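Local atomic coordinates of peroxiredoxin PRX1, mitochondrial (Saccharomyces cerevisiae, PDB entry 5YKJ), a protein that reduces peroxides in the mitochondrion as a 1-Cys peroxiredoxin, its oxidised thiol probably being resolved with the help of the glutathione and thioredoxin systems. Residues T100-A105 with G122-V127; K138-F143 with D161-T166; V189-A194 with F201-P206. One frame throughout, in Å; residues are numbered along the deposited sequence.

Contact 1: residues T100-A105 with G122-V127; sequences TFRNVA and GSLKTV
The guanidinium of R102 reaches across to the hydroxyl of S123. NH1 donates to S123 OG at 2.9 Å, with an N-H...O angle of 162°. OG sits at the edge of the guanidinium, 7° out of its plane. NH2 adds a weak bond to the same OG at 3.4 Å. The setting is the thioredoxin-fold domain of the AhpC/TSA family, where the start of helix 103-107 faces the loop leading into strand 129-133. Other bonds hold the guanidinium as well: NE donates to the carbonyl of F116 and NH2 to that of K117. The group is therefore gripped along its rim and has little freedom to rotate. S123 OG is also hydrogen-bonded to D121. A chi1 of 56° places this OG between the backbone N and the carbonyl carbon, turned toward the arginine.

Packing takes over beside the polar bonds. L124 lays CD2 over one face of the guanidinium, 3.6 Å from R102 CZ and offset toward the rim. The R102 chain runs extended from CG to NE, and L124 CD2 also touches its aliphatic part, 3.9 Å from R102 CG. The two side chains come from opposite directions. R102 is itself the N-cap residue of the helix. The loop is shaped by two type I turns, G122 to K125 and L124 to V127. The second is closed by V127 N donating to L124 O at 3.0 Å. In the first turn of the helix, A105 CB meets V127 CG2 at 4.2 Å.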
loop_
_atom_site.group_PDB
_atom_site.type_symbol
_atom_site.label_atom_id
_atom_site.label_comp_id
_atom_site.label_asym_id
_atom_site.label_seq_id
_atom_site.Cartn_x
_atom_site.Cartn_y
_atom_site.Cartn_z
ATOM N N THR A 100 17.976 -8.734 1.706
ATOM C CA THR A 100 19.299 -8.544 2.162
ATOM C C THR A 100 20.207 -7.837 1.150
ATOM O O THR A 100 21.007 -7.070 1.515
ATOM C CB THR A 100 19.902 -9.939 2.411
ATOM O OG1 THR A 100 19.015 -10.737 3.197
ATOM C CG2 THR A 100 21.231 -9.833 3.002
ATOM N N PHE A 101 20.031 -8.155 -0.124
ATOM C CA PHE A 101 20.852 -7.625 -1.215
ATOM C C PHE A 101 20.151 -6.614 -2.150
ATOM O O PHE A 101 20.600 -6.369 -3.211
ATOM C CB PHE A 101 21.557 -8.759 -2.015
ATOM C CG PHE A 101 22.390 -9.696 -1.148
ATOM C CD1 PHE A 101 23.626 -9.361 -0.774
ATOM C CD2 PHE A 101 21.914 -10.881 -0.729
ATOM C CE1 PHE A 101 24.412 -10.196 0.004
ATOM C CE2 PHE A 101 22.669 -11.720 0.066
ATOM C CZ PHE A 101 23.909 -11.350 0.425
ATOM N N ARG A 102 19.033 -6.109 -1.689
ATOM C CA ARG A 102 18.252 -5.109 -2.373
ATOM C C ARG A 102 17.649 -5.586 -3.679
ATOM O O ARG A 102 17.263 -4.786 -4.456
ATOM C CB ARG A 102 19.070 -3.837 -2.707
ATOM C CG ARG A 102 19.944 -3.251 -1.687
ATOM C CD ARG A 102 21.018 -2.412 -2.378
ATOM N NE ARG A 102 21.991 -2.049 -1.401
ATOM C CZ ARG A 102 22.514 -0.869 -1.191
ATOM N NH1 ARG A 102 22.238 0.163 -1.935
ATOM N NH2 ARG A 102 23.342 -0.778 -0.209
ATOM N N ASN A 103 17.570 -6.881 -3.863
ATOM C CA ASN A 103 17.052 -7.384 -5.106
ATOM C C ASN A 103 15.569 -6.995 -5.379
ATOM O O ASN A 103 15.217 -6.659 -6.459
ATOM C CB ASN A 103 17.237 -8.934 -5.195
ATOM C CG ASN A 103 18.670 -9.377 -4.988
ATOM O OD1 ASN A 103 19.529 -8.893 -5.563
ATOM N ND2 ASN A 103 18.860 -10.290 -4.142
ATOM N N VAL A 104 14.737 -7.127 -4.358
ATOM C CA VAL A 104 13.326 -6.781 -4.489
ATOM C C VAL A 104 13.125 -5.252 -4.607
ATOM O O VAL A 104 12.347 -4.797 -5.333
ATOM C CB VAL A 104 12.426 -7.395 -3.382
ATOM C CG1 VAL A 104 10.947 -7.024 -3.532
ATOM C CG2 VAL A 104 12.609 -8.889 -3.329
ATOM N N ALA A 105 13.918 -4.518 -3.851
ATOM C CA ALA A 105 13.863 -3.074 -3.919
ATOM C C ALA A 105 14.205 -2.586 -5.320
ATOM O O ALA A 105 13.648 -1.700 -5.801
ATOM C CB ALA A 105 14.849 -2.478 -2.925
ATOM N N GLY A 122 23.846 5.669 2.791
ATOM C CA GLY A 122 22.885 6.568 2.191
ATOM C C GLY A 122 22.244 6.169 0.882
ATOM O O GLY A 122 21.325 6.798 0.448
ATOM N N SER A 123 22.720 5.087 0.297
ATOM C CA SER A 123 22.176 4.609 -0.955
ATOM C C SER A 123 20.770 4.000 -0.800
ATOM O O SER A 123 20.114 3.743 -1.745
ATOM C CB SER A 123 23.115 3.593 -1.645
ATOM O OG SER A 123 23.401 2.522 -0.805
ATOM N N LEU A 124 20.340 3.782 0.424
ATOM C CA LEU A 124 19.031 3.159 0.675
ATOM C C LEU A 124 17.889 4.067 1.110
ATOM O O LEU A 124 16.828 3.633 1.370
ATOM C CB LEU A 124 19.162 2.023 1.693
ATOM C CG LEU A 124 20.022 0.870 1.196
ATOM C CD1 LEU A 124 20.392 -0.093 2.305
ATOM C CD2 LEU A 124 19.254 0.135 0.101
ATOM N N LYS A 125 18.172 5.346 1.122
ATOM C CA LYS A 125 17.210 6.317 1.578
ATOM C C LYS A 125 15.963 6.330 0.737
ATOM O O LYS A 125 14.974 6.768 1.194
ATOM C CB LYS A 125 17.814 7.723 1.577
ATOM C CG LYS A 125 18.864 7.901 2.638
ATOM C CD LYS A 125 19.512 9.267 2.601
ATOM C CE LYS A 125 20.290 9.519 1.325
ATOM N NZ LYS A 125 21.541 10.361 1.426
ATOM N N THR A 126 16.082 5.869 -0.484
ATOM C CA THR A 126 14.941 5.841 -1.396
ATOM C C THR A 126 14.047 4.607 -1.267
ATOM O O THR A 126 13.058 4.518 -1.909
ATOM C CB THR A 126 15.394 6.012 -2.861
ATOM O OG1 THR A 126 16.429 5.099 -3.124
ATOM C CG2 THR A 126 15.951 7.365 -3.095
ATOM N N VAL A 127 14.439 3.689 -0.402
ATOM C CA VAL A 127 13.650 2.459 -0.214
ATOM C C VAL A 127 12.553 2.759 0.789
ATOM O O VAL A 127 12.570 2.367 1.881
ATOM C CB VAL A 127 14.525 1.312 0.228
ATOM C CG1 VAL A 127 13.689 0.046 0.326
ATOM C CG2 VAL A 127 15.605 1.105 -0.809
#

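Contact 2: residues K138-F143 with D161-T166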
loop_
_atom_site.group_PDB
_atom_site.type_symbol
_atom_site.label_atom_id
_atom_site.label_comp_id
_atom_site.label_asym_id
_atom_site.label_seq_id
_atom_site.Cartn_x
_atom_site.Cartn_y
_atom_site.Cartn_z
ATOM N N LYS A 138 -2.403 -4.878 -10.261
ATOM C CA LYS A 138 -2.065 -3.598 -10.796
ATOM C C LYS A 138 -1.713 -2.664 -9.680
ATOM O O LYS A 138 -2.337 -2.632 -8.753
ATOM C CB LYS A 138 -3.230 -2.941 -11.566
ATOM C CG LYS A 138 -3.730 -3.776 -12.690
ATOM C CD LYS A 138 -2.639 -3.874 -13.695
ATOM C CE LYS A 138 -2.998 -4.872 -14.765
ATOM N NZ LYS A 138 -2.987 -4.247 -16.078
ATOM N N ILE A 139 -0.664 -1.872 -9.883
ATOM C CA ILE A 139 -0.294 -0.848 -8.947
ATOM C C ILE A 139 -1.293 0.292 -9.179
ATOM O O ILE A 139 -1.429 0.784 -10.225
ATOM C CB ILE A 139 1.148 -0.352 -9.177
ATOM C CG1 ILE A 139 2.149 -1.468 -8.909
ATOM C CG2 ILE A 139 1.393 0.798 -8.239
ATOM C CD1 ILE A 139 3.554 -1.188 -9.398
ATOM N N ARG A 140 -1.989 0.670 -8.130
ATOM C CA ARG A 140 -3.017 1.677 -8.205
ATOM C C ARG A 140 -2.666 3.066 -7.672
ATOM O O ARG A 140 -3.224 4.027 -8.055
ATOM C CB ARG A 140 -4.315 1.163 -7.555
ATOM C CG ARG A 140 -4.807 -0.156 -8.126
ATOM C CD ARG A 140 -5.359 -0.005 -9.530
ATOM N NE ARG A 140 -6.501 0.882 -9.552
ATOM C CZ ARG A 140 -7.727 0.470 -9.325
ATOM N NH1 ARG A 140 -7.971 -0.794 -9.140
ATOM N NH2 ARG A 140 -8.708 1.329 -9.308
ATOM N N LEU A 141 -1.735 3.073 -6.756
ATOM C CA LEU A 141 -1.331 4.269 -6.072
ATOM C C LEU A 141 0.028 4.042 -5.446
ATOM O O LEU A 141 0.265 3.017 -4.985
ATOM C CB LEU A 141 -2.363 4.585 -4.961
ATOM C CG LEU A 141 -2.317 5.894 -4.176
ATOM C CD1 LEU A 141 -3.709 6.373 -3.745
ATOM C CD2 LEU A 141 -1.486 5.745 -2.912
ATOM N N ILE A 142 0.857 5.085 -5.477
ATOM C CA ILE A 142 2.183 5.055 -4.919
ATOM C C ILE A 142 2.462 6.309 -4.123
ATOM O O ILE A 142 2.039 7.330 -4.477
ATOM C CB ILE A 142 3.248 4.964 -6.060
ATOM C CG1 ILE A 142 2.974 3.792 -6.975
ATOM C CG2 ILE A 142 4.665 4.791 -5.529
ATOM C CD1 ILE A 142 3.908 3.752 -8.148
ATOM N N PHE A 143 3.173 6.141 -3.032
ATOM C CA PHE A 143 3.630 7.282 -2.318
ATOM C C PHE A 143 4.964 7.024 -1.643
ATOM O O PHE A 143 5.203 5.963 -1.168
ATOM C CB PHE A 143 2.568 7.884 -1.422
ATOM C CG PHE A 143 2.170 7.068 -0.259
ATOM C CD1 PHE A 143 2.831 7.199 0.928
ATOM C CD2 PHE A 143 1.101 6.220 -0.326
ATOM C CE1 PHE A 143 2.480 6.489 2.006
ATOM C CE2 PHE A 143 0.733 5.496 0.766
ATOM C CZ PHE A 143 1.413 5.644 1.938
ATOM N N ASP A 161 -10.279 2.888 0.584
ATOM C CA ASP A 161 -11.726 2.969 0.517
ATOM C C ASP A 161 -12.205 3.636 -0.785
ATOM O O ASP A 161 -13.115 3.215 -1.388
ATOM C CB ASP A 161 -12.281 3.690 1.737
ATOM C CG ASP A 161 -12.255 2.824 2.998
ATOM O OD1 ASP A 161 -12.164 1.665 2.887
ATOM O OD2 ASP A 161 -12.325 3.365 4.037
ATOM N N ALA A 162 -11.536 4.695 -1.163
ATOM C CA ALA A 162 -11.847 5.365 -2.381
ATOM C C ALA A 162 -11.604 4.478 -3.590
ATOM O O ALA A 162 -12.369 4.452 -4.458
ATOM C CB ALA A 162 -11.025 6.644 -2.490
ATOM N N LEU A 163 -10.480 3.773 -3.622
ATOM C CA LEU A 163 -10.196 2.926 -4.760
ATOM C C LEU A 163 -11.176 1.791 -4.926
ATOM O O LEU A 163 -11.565 1.479 -6.003
ATOM C CB LEU A 163 -8.786 2.330 -4.654
ATOM C CG LEU A 163 -7.621 3.281 -4.924
ATOM C CD1 LEU A 163 -6.356 2.694 -4.322
ATOM C CD2 LEU A 163 -7.470 3.486 -6.414
ATOM N N GLN A 164 -11.506 1.177 -3.812
ATOM C CA GLN A 164 -12.455 0.091 -3.835
ATOM C C GLN A 164 -13.831 0.569 -4.256
ATOM O O GLN A 164 -14.489 -0.107 -4.954
ATOM C CB GLN A 164 -12.505 -0.661 -2.506
ATOM C CG GLN A 164 -11.189 -1.360 -2.196
ATOM C CD GLN A 164 -11.205 -2.153 -0.898
ATOM O OE1 GLN A 164 -11.958 -1.898 -0.019
ATOM N NE2 GLN A 164 -10.345 -3.091 -0.819
ATOM N N LEU A 165 -14.207 1.717 -3.755
ATOM C CA LEU A 165 -15.490 2.289 -4.099
ATOM C C LEU A 165 -15.576 2.659 -5.584
ATOM O O LEU A 165 -16.551 2.397 -6.235
ATOM C CB LEU A 165 -15.818 3.506 -3.234
ATOM C CG LEU A 165 -17.215 4.087 -3.538
ATOM C CD1 LEU A 165 -18.295 3.087 -3.180
ATOM C CD2 LEU A 165 -17.361 5.382 -2.807
ATOM N N THR A 166 -14.520 3.261 -6.087
ATOM C CA THR A 166 -14.502 3.603 -7.472
ATOM C C THR A 166 -14.614 2.370 -8.382
ATOM O O THR A 166 -15.278 2.417 -9.355
ATOM C CB THR A 166 -13.269 4.452 -7.902
ATOM O OG1 THR A 166 -12.081 3.741 -7.727
ATOM C CG2 THR A 166 -13.205 5.652 -7.172
#
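Van der Waals contact between R140 and L163 carries most of this pairing. The two side chains slide past each other in opposite directions. L163 CD1 and CD2 both lie 4.1 Å from R140 CB, and L163 CD2 goes on to meet R140 NH2 at 3.8 Å. The methyl approaches the guanidinium obliquely. The R140 chain is bent at chi2 (-71°) and chi3 (-62°), which folds the guanidinium back along the leucine. L141 joins more loosely, with its CB 4.5 Å from L163 CD1. W30 and V132 also touch L163.

Strand 139-144 is an outer strand of the five-stranded mixed sheet of the thioredoxin fold, and helix 153-169 packs beside it. The two short segments run nearly antiparallel, at 161°, with their axes 10.3 Å apart at closest approach.

The guanidinium of R140 has charged partners beyond the two segments. R140 NH2 forms a salt bridge with D167, the residue after T166 in the same helix. R140 NH1 forms another with D134. The arginine thus has an acidic partner for each terminal nitrogen, which probably fixes the turn of the guanidinium. T166 OG1 lies at the edge of this group, but at 4.4 Å from R140 NH2 it makes no hydrogen bond there. It donates instead to L163 O at 2.9 Å, from above the carbonyl plane.

Contact 3: residues V189-A194 with F201-P206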
loop_
_atom_site.group_PDB
_atom_site.type_symbol
_atom_site.label_atom_id
_atom_site.label_comp_id
_atom_site.label_asym_id
_atom_site.label_seq_id
_atom_site.Cartn_x
_atom_site.Cartn_y
_atom_site.Cartn_z
ATOM N N VAL A 189 -19.331 9.007 -18.552
ATOM C CA VAL A 189 -20.738 8.696 -18.408
ATOM C C VAL A 189 -21.610 9.897 -18.790
ATOM O O VAL A 189 -21.582 10.881 -18.171
ATOM C CB VAL A 189 -21.081 8.278 -16.952
ATOM C CG1 VAL A 189 -22.552 7.997 -16.778
ATOM C CG2 VAL A 189 -20.300 7.050 -16.570
ATOM N N SER A 190 -22.439 9.720 -19.818
ATOM C CA SER A 190 -23.340 10.765 -20.271
ATOM C C SER A 190 -24.419 11.054 -19.259
ATOM O O SER A 190 -24.672 10.282 -18.412
ATOM C CB SER A 190 -23.984 10.365 -21.602
ATOM O OG SER A 190 -24.999 9.422 -21.407
ATOM N N ASN A 191 -25.047 12.212 -19.378
ATOM C CA ASN A 191 -26.087 12.566 -18.455
ATOM C C ASN A 191 -27.236 11.530 -18.465
ATOM O O ASN A 191 -27.736 11.224 -17.465
ATOM C CB ASN A 191 -26.612 13.980 -18.724
ATOM C CG ASN A 191 -25.815 15.087 -17.991
ATOM O OD1 ASN A 191 -24.674 14.921 -17.607
ATOM N ND2 ASN A 191 -26.425 16.231 -17.890
ATOM N N ASP A 192 -27.610 11.048 -19.641
ATOM C CA ASP A 192 -28.652 10.053 -19.731
ATOM C C ASP A 192 -28.221 8.749 -19.067
ATOM O O ASP A 192 -28.951 8.186 -18.379
ATOM C CB ASP A 192 -29.073 9.796 -21.168
ATOM C CG ASP A 192 -30.110 10.764 -21.664
ATOM O OD1 ASP A 192 -30.625 11.558 -20.894
ATOM O OD2 ASP A 192 -30.338 10.715 -22.865
ATOM N N GLU A 193 -27.002 8.330 -19.313
ATOM C CA GLU A 193 -26.426 7.127 -18.707
ATOM C C GLU A 193 -26.350 7.345 -17.209
ATOM O O GLU A 193 -26.591 6.464 -16.460
ATOM C CB GLU A 193 -25.040 6.807 -19.287
ATOM C CG GLU A 193 -24.959 6.092 -20.639
ATOM C CD GLU A 193 -23.570 6.064 -21.286
ATOM O OE1 GLU A 193 -23.342 5.198 -22.151
ATOM O OE2 GLU A 193 -22.688 6.859 -20.968
ATOM N N ALA A 194 -26.018 8.549 -16.787
ATOM C CA ALA A 194 -25.977 8.859 -15.390
ATOM C C ALA A 194 -27.352 8.777 -14.718
ATOM O O ALA A 194 -27.455 8.386 -13.582
ATOM C CB ALA A 194 -25.333 10.222 -15.160
ATOM N N PHE A 201 -28.437 13.716 -9.705
ATOM C CA PHE A 201 -27.107 14.279 -9.550
ATOM C C PHE A 201 -27.194 15.787 -9.637
ATOM O O PHE A 201 -28.114 16.317 -10.190
ATOM C CB PHE A 201 -26.091 13.710 -10.566
ATOM C CG PHE A 201 -26.466 13.873 -12.007
ATOM C CD1 PHE A 201 -26.143 15.005 -12.689
ATOM C CD2 PHE A 201 -27.074 12.874 -12.678
ATOM C CE1 PHE A 201 -26.474 15.152 -13.990
ATOM C CE2 PHE A 201 -27.398 12.993 -13.991
ATOM C CZ PHE A 201 -27.086 14.127 -14.662
ATOM N N ASN A 202 -26.205 16.430 -9.049
ATOM C CA ASN A 202 -26.070 17.859 -9.028
ATOM C C ASN A 202 -24.965 18.249 -9.985
ATOM O O ASN A 202 -23.843 18.060 -9.677
ATOM C CB ASN A 202 -25.672 18.262 -7.622
ATOM C CG ASN A 202 -25.472 19.733 -7.454
ATOM O OD1 ASN A 202 -25.797 20.516 -8.293
ATOM N ND2 ASN A 202 -24.921 20.088 -6.356
ATOM N N GLU A 203 -25.340 18.840 -11.111
ATOM C CA GLU A 203 -24.433 19.277 -12.155
ATOM C C GLU A 203 -23.953 20.686 -11.858
ATOM O O GLU A 203 -24.647 21.604 -12.053
ATOM C CB GLU A 203 -25.124 19.229 -13.527
ATOM C CG GLU A 203 -24.178 19.451 -14.699
ATOM C CD GLU A 203 -24.910 19.424 -16.012
ATOM O OE1 GLU A 203 -24.634 20.248 -16.859
ATOM O OE2 GLU A 203 -25.684 18.549 -16.176
ATOM N N ILE A 204 -22.754 20.765 -11.305
ATOM C CA ILE A 204 -22.081 22.005 -11.007
ATOM C C ILE A 204 -21.553 22.612 -12.313
ATOM O O ILE A 204 -21.682 23.722 -12.578
ATOM C CB ILE A 204 -20.977 21.819 -9.958
ATOM C CG1 ILE A 204 -21.528 21.215 -8.677
ATOM C CG2 ILE A 204 -20.256 23.140 -9.758
ATOM C CD1 ILE A 204 -22.554 22.096 -8.048
ATOM N N LYS A 205 -20.963 21.739 -13.112
ATOM C CA LYS A 205 -20.518 21.996 -14.458
ATOM C C LYS A 205 -20.808 20.691 -15.175
ATOM O O LYS A 205 -20.976 19.701 -14.583
ATOM C CB LYS A 205 -19.042 22.401 -14.616
ATOM C CG LYS A 205 -18.651 23.716 -14.021
ATOM C CD LYS A 205 -19.159 24.874 -14.843
ATOM C CE LYS A 205 -18.766 26.166 -14.189
ATOM N NZ LYS A 205 -19.028 27.317 -15.043
ATOM N N PRO A 206 -20.820 20.709 -16.514
ATOM C CA PRO A 206 -21.153 19.472 -17.234
ATOM C C PRO A 206 -20.244 18.300 -16.888
ATOM O O PRO A 206 -20.651 17.197 -16.946
ATOM C CB PRO A 206 -21.003 19.872 -18.710
ATOM C CG PRO A 206 -21.468 21.277 -18.727
ATOM C CD PRO A 206 -20.804 21.839 -17.466
HETATM O O HOH W 1 -22.968 16.648 -18.510
#
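N191 reaches from the first turn of helix 191-198 to both F201 and E203. Its CB lies 4.1 Å from F201 CZ. Its CG comes closer, 3.7 Å from F201 CZ, with amide and ring planes 64° apart. The amide then divides its work. ND2 donates to E203 OE2 at 3.0 Å, with an N-H...O angle of 156°. The carboxylate oxygen is met on its syn side, somewhat out of the carboxylate plane. OD1 accepts from a water at 2.6 Å, and that water also donates to the carbonyl of P206. R209 NH1 is a second donor to OD1. Both ends of the amide are thus held. With an alanine here, E203 OE2 would probably lose its amide donor, and the water its link to the helix.

The F201 ring also packs against A194, whose CB is 3.6 Å from F201 CE2. A chi1 of 57° puts F201 CG between its backbone N and carbonyl carbon, which directs the ring at the helix. I185 touches both A194 and F201.

Just before N191 the helix start is capped. S190 OG accepts from E193 N at 3.1 Å, and E193 OE2 accepts from S190 N. This reciprocal pair is a capping box, at the start of a helix packed on the outer strand 202-205 of the small antiparallel sheet in the C-terminal part of this 1-Cys peroxiredoxin.

How the contacts relate
From the N terminus, contact 1 comes first. It closes the excursion between helix 103-107 and the loop before strand 129-133. Contact 2 follows, bringing helix 153-169 back onto strand 139-144. Contact 3 closes the short connection from helix 191-198 to strand 202-205. The three are in series: none nests inside or crosses another. No two touch. The centres of contacts 1 and 2 are about 25 Å apart, and those of contacts 2 and 3 are about 24 Å apart. Contacts 1 and 3 lie on opposite sides of the chain's centre. Contacts 1 and 2 tie parts of the thioredoxin-fold body together, while contact 3 belongs to the C-terminal part.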